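Local coordinates for protein putative phosphatase (Bacteroides thetaiotaomicron, PDB 3KYA) that is of uncertain function, possibly a phosphatase, binds zinc ions and combines an IPT/TIG domain with a six-bladed beta-propeller, at residues N141-F146 with S447-D452; K455-Y459 with R469-M473. Where two conformers were deposited one is given. Residues are numbered along the deposited sequence.

In the fold
Both contacts lie in the beta-propeller and share the blade that holds strands 446-452, 457-462 and 467-473. Interaction 1 leaves this blade. It sets the innermost strand, 446-452, against the innermost strand of the next blade, 141-147. It is buried and mostly apolar, with a direct hydrogen bond at one end. Interaction 2 stays within the blade, further out, and is partly buried. It joins two hairpin strands by paired backbone hydrogen bonds, and a water bridges their more exposed end. The two contacts meet where strands 446-452 and 457-462 pair: Val-450 O lies 3.0 Å from Tyr-459 N, and Asp-452 N lies 2.8 Å from Met-457 O.

Interaction 1. Residues N141-F146 with S447-D452; sequences NGRLAF and SGLVYD. With EDO (1,2-ethanediol), chain K.
Two strands run almost parallel, at 11° and 4.9 Å between axes, yet they belong to different sheets. Arg-143 and Gly-448 are nearest, CA to CA 4.3 Å. A hydrogen bond runs from Gly-142 N to Ser-447 OG (3.0 Å), with Ser-447 chi1 in p. Ser-447 and Gly-448 form a classic beta bulge opposite His-461. Gly-448 has no side chain, so the strands approach closely here. Arg-143 curls back, and its NH1 hydrogen-bonds to Asn-141 OD1 (2.8 Å) and Gly-142 O (3.0 Å). The strands then diverge and side chains fill the gap. Leu-144 (mt) puts CB 3.5 Å from Val-450 CG1. Phe-146 (chi1 m) brings CE2 to 3.9 Å from Val-450 CG2, while its ring edge meets Tyr-451 O and Asp-452 N. Asp-452 forms a salt bridge with Lys-151. Gln-376, from another blade's inner strand, hydrogen-bonds to both segments, at Leu-144 O and Leu-449 N. Such packing of neighbouring innermost strands around a central axis is characteristic of a beta-propeller.

Interaction 2. Residues K455-Y459 with R469-M473; sequences KEMFY and RTISM. With EDO (1,2-ethanediol), chain G.
This is an antiparallel strand pairing inside one propeller blade, between the two arms of the hairpin 457-462 and 467-473. The strand axes lie 4.7 Å apart at 175°. Phe-458 and Ile-471 form a hydrogen-bonded pair, CA to CA 5.0 Å. Phe-458 N donates to Ile-471 O (2.9 Å), and Ile-471 N donates to Phe-458 O (3.0 Å). Tyr-459 and Thr-470 form the next, non-hydrogen-bonded pair, CA to CA 4.7 Å. A CA-H...O contact runs from Tyr-459 CA to Arg-469 O (3.4 Å). Phe-458 (chi1 m) and Ile-471 (mt) share one face, CD1 to CB 4.0 Å, and Phe-458 reaches strand 374-381 of the adjacent blade. On the other face, Thr-470 CG2 meets Tyr-459 CE1 at 3.7 Å and Met-457 CE at 3.8 Å. Met-457 and Met-473 are selenomethionines. Glu-456, with phi/psi 56/58, and Met-457 make a G1 beta bulge opposite Asp-452. At the bulge, a water donates to Glu-456 O (2.8 Å) and accepts from Met-473 N (3.0 Å). Arg-469 forms salt bridges with Asp-434 and Asp-462. Strand 467-473 also pairs with strand 105-110, from much earlier in the chain, as in the Velcro closure of a beta-propeller.

Interaction 1. Residues N141-F146 with S447-D452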
# COMPACT_ATOMS: atom_id res chain seq x y z
N ASN A 141 32.40 -4.80 5.25
CA ASN A 141 31.08 -4.40 5.73
C ASN A 141 31.19 -3.04 6.43
O ASN A 141 32.03 -2.86 7.33
CB ASN A 141 30.54 -5.50 6.66
CG ASN A 141 29.09 -5.29 7.09
OD1 ASN A 141 28.71 -4.23 7.56
ND2 ASN A 141 28.28 -6.35 6.99
N GLY A 142 30.37 -2.06 6.01
CA GLY A 142 30.49 -0.71 6.56
C GLY A 142 29.22 -0.03 7.03
O GLY A 142 28.12 -0.55 6.83
N ARG A 143 29.40 1.10 7.72
CA ARG A 143 28.31 1.96 8.18
C ARG A 143 28.64 3.41 7.85
O ARG A 143 29.80 3.82 7.86
CB ARG A 143 28.07 1.81 9.68
CG ARG A 143 27.58 0.43 10.10
CD ARG A 143 26.19 0.12 9.55
NE ARG A 143 25.66 -1.11 10.13
CZ ARG A 143 26.01 -2.34 9.74
NH1 ARG A 143 26.89 -2.55 8.77
NH2 ARG A 143 25.46 -3.38 10.34
N LEU A 144 27.60 4.18 7.59
CA LEU A 144 27.73 5.58 7.19
C LEU A 144 27.22 6.57 8.23
O LEU A 144 26.27 6.28 8.97
CB LEU A 144 26.95 5.78 5.89
CG LEU A 144 27.40 5.06 4.63
CD1 LEU A 144 26.37 5.25 3.49
CD2 LEU A 144 28.80 5.52 4.16
N ALA A 145 27.83 7.76 8.28
CA ALA A 145 27.36 8.83 9.17
C ALA A 145 27.83 10.21 8.71
O ALA A 145 29.01 10.39 8.43
CB ALA A 145 27.81 8.59 10.63
N PHE A 146 26.89 11.15 8.60
CA PHE A 146 27.24 12.53 8.28
C PHE A 146 27.79 13.28 9.49
O PHE A 146 27.37 13.05 10.61
CB PHE A 146 26.02 13.38 7.88
CG PHE A 146 25.40 13.04 6.55
CD1 PHE A 146 26.09 13.27 5.37
CD2 PHE A 146 24.11 12.54 6.48
CE1 PHE A 146 25.51 12.99 4.14
CE2 PHE A 146 23.53 12.25 5.25
CZ PHE A 146 24.23 12.48 4.09
N SER A 447 25.26 -2.73 3.21
CA SER A 447 25.48 -2.66 4.67
C SER A 447 25.26 -1.30 5.33
O SER A 447 24.89 -1.24 6.51
CB SER A 447 26.92 -3.13 4.98
OG SER A 447 27.88 -2.34 4.28
N GLY A 448 25.50 -0.22 4.59
CA GLY A 448 25.38 1.15 5.11
C GLY A 448 24.30 1.96 4.41
O GLY A 448 24.03 1.75 3.22
N LEU A 449 23.70 2.89 5.15
CA LEU A 449 22.61 3.72 4.65
C LEU A 449 22.46 4.99 5.47
O LEU A 449 22.47 4.95 6.71
CB LEU A 449 21.28 2.94 4.73
CG LEU A 449 20.04 3.59 4.11
CD1 LEU A 449 20.18 3.65 2.60
CD2 LEU A 449 18.74 2.83 4.51
N VAL A 450 22.35 6.12 4.77
CA VAL A 450 22.06 7.42 5.40
C VAL A 450 21.08 8.17 4.51
O VAL A 450 20.98 7.88 3.32
CB VAL A 450 23.31 8.32 5.61
CG1 VAL A 450 24.17 7.81 6.74
CG2 VAL A 450 24.11 8.51 4.32
N TYR A 451 20.38 9.14 5.09
CA TYR A 451 19.45 9.98 4.35
C TYR A 451 19.70 11.44 4.70
O TYR A 451 19.77 11.79 5.88
CB TYR A 451 18.00 9.62 4.70
CG TYR A 451 16.94 10.38 3.93
CD1 TYR A 451 16.66 10.07 2.60
CD2 TYR A 451 16.16 11.35 4.54
CE1 TYR A 451 15.67 10.75 1.88
CE2 TYR A 451 15.15 12.02 3.84
CZ TYR A 451 14.91 11.71 2.51
OH TYR A 451 13.91 12.37 1.80
N ASP A 452 19.90 12.26 3.67
CA ASP A 452 20.03 13.70 3.83
C ASP A 452 18.60 14.22 3.75
O ASP A 452 17.97 14.17 2.67
CB ASP A 452 20.92 14.27 2.73
CG ASP A 452 21.14 15.76 2.86
OD1 ASP A 452 20.21 16.49 3.31
OD2 ASP A 452 22.23 16.23 2.46
C1 EDO K . 11.15 9.66 0.45
O1 EDO K . 10.85 8.31 0.08
C2 EDO K . 12.48 10.05 -0.17
O2 EDO K . 12.56 11.46 -0.34

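Interaction 2. Residues K455-Y459 with R469-M473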
# COMPACT_ATOMS: atom_id res chain seq x y z
N LYS A 455 18.39 17.61 1.22
CA LYS A 455 18.51 17.27 -0.21
C LYS A 455 17.56 16.13 -0.62
O LYS A 455 17.34 15.91 -1.82
CB LYS A 455 19.96 16.92 -0.56
CG LYS A 455 20.86 18.15 -0.58
CD LYS A 455 22.33 17.81 -0.85
CE LYS A 455 23.10 19.07 -1.21
NZ LYS A 455 23.02 20.13 -0.14
N GLU A 456 16.98 15.45 0.36
CA GLU A 456 16.05 14.34 0.14
C GLU A 456 16.68 13.25 -0.72
O GLU A 456 16.17 12.90 -1.79
CB GLU A 456 14.74 14.85 -0.45
CG GLU A 456 13.97 15.67 0.58
CD GLU A 456 12.66 16.25 0.05
OE1 GLU A 456 12.53 16.43 -1.18
OE2 GLU A 456 11.78 16.54 0.88
N MSE A 457 17.79 12.72 -0.23
CA MSE A 457 18.49 11.64 -0.92
C MSE A 457 19.19 10.71 0.04
O MSE A 457 19.61 11.10 1.14
CB MSE A 457 19.51 12.20 -1.91
CG MSE A 457 20.63 12.98 -1.30
SE MSE A 457 21.70 13.80 -2.74
CE MSE A 457 22.60 12.19 -3.32
N PHE A 458 19.32 9.46 -0.41
CA PHE A 458 20.00 8.45 0.35
C PHE A 458 21.38 8.20 -0.23
O PHE A 458 21.59 8.33 -1.44
CB PHE A 458 19.28 7.09 0.23
CG PHE A 458 17.88 7.04 0.80
CD1 PHE A 458 16.78 7.39 0.02
CD2 PHE A 458 17.67 6.53 2.07
CE1 PHE A 458 15.49 7.28 0.54
CE2 PHE A 458 16.39 6.42 2.60
CZ PHE A 458 15.29 6.79 1.84
N TYR A 459 22.33 7.86 0.65
CA TYR A 459 23.62 7.31 0.25
C TYR A 459 23.63 5.88 0.79
O TYR A 459 23.24 5.64 1.94
CB TYR A 459 24.81 8.09 0.80
CG TYR A 459 24.90 9.46 0.19
CD1 TYR A 459 25.59 9.65 -1.00
CD2 TYR A 459 24.26 10.54 0.77
CE1 TYR A 459 25.67 10.90 -1.58
CE2 TYR A 459 24.35 11.80 0.21
CZ TYR A 459 25.04 11.97 -0.97
OH TYR A 459 25.13 13.21 -1.55
N ARG A 469 26.48 4.20 -3.51
CA ARG A 469 25.37 4.43 -4.42
C ARG A 469 24.51 5.58 -3.87
O ARG A 469 24.61 5.92 -2.69
CB ARG A 469 24.48 3.19 -4.55
CG ARG A 469 25.20 1.90 -4.85
CD ARG A 469 25.78 1.84 -6.23
NE ARG A 469 24.76 1.75 -7.28
CZ ARG A 469 24.14 0.63 -7.65
NH1 ARG A 469 24.39 -0.53 -7.04
NH2 ARG A 469 23.26 0.67 -8.65
N THR A 470 23.71 6.17 -4.74
CA THR A 470 22.80 7.22 -4.35
C THR A 470 21.38 6.83 -4.73
O THR A 470 21.19 6.05 -5.66
CB THR A 470 23.11 8.57 -5.04
OG1 THR A 470 23.10 8.41 -6.46
CG2 THR A 470 24.46 9.11 -4.59
N ILE A 471 20.40 7.34 -3.99
CA ILE A 471 19.00 7.24 -4.40
C ILE A 471 18.52 8.67 -4.30
O ILE A 471 18.49 9.25 -3.21
CB ILE A 471 18.14 6.33 -3.54
CG1 ILE A 471 18.76 4.93 -3.48
CG2 ILE A 471 16.71 6.29 -4.14
CD1 ILE A 471 18.04 3.94 -2.53
N SER A 472 18.18 9.26 -5.44
CA SER A 472 17.81 10.67 -5.50
C SER A 472 16.97 10.94 -6.74
O SER A 472 16.91 10.10 -7.64
CB SER A 472 19.06 11.54 -5.55
OG SER A 472 19.85 11.23 -6.67
N MSE A 473 16.38 12.13 -6.80
CA MSE A 473 15.52 12.52 -7.92
C MSE A 473 16.30 12.58 -9.22
O MSE A 473 17.37 13.20 -9.27
CB MSE A 473 14.87 13.88 -7.66
CG MSE A 473 13.91 13.92 -6.50
SE MSE A 473 12.42 12.74 -6.80
CE MSE A 473 11.81 13.56 -8.46
C1 EDO G . 9.32 18.52 0.24
O1 EDO G . 9.14 17.12 0.48
C2 EDO G . 9.46 18.77 -1.26
O2 EDO G . 10.73 19.37 -1.54
O HOH W 1 16.48 13.92 -4.39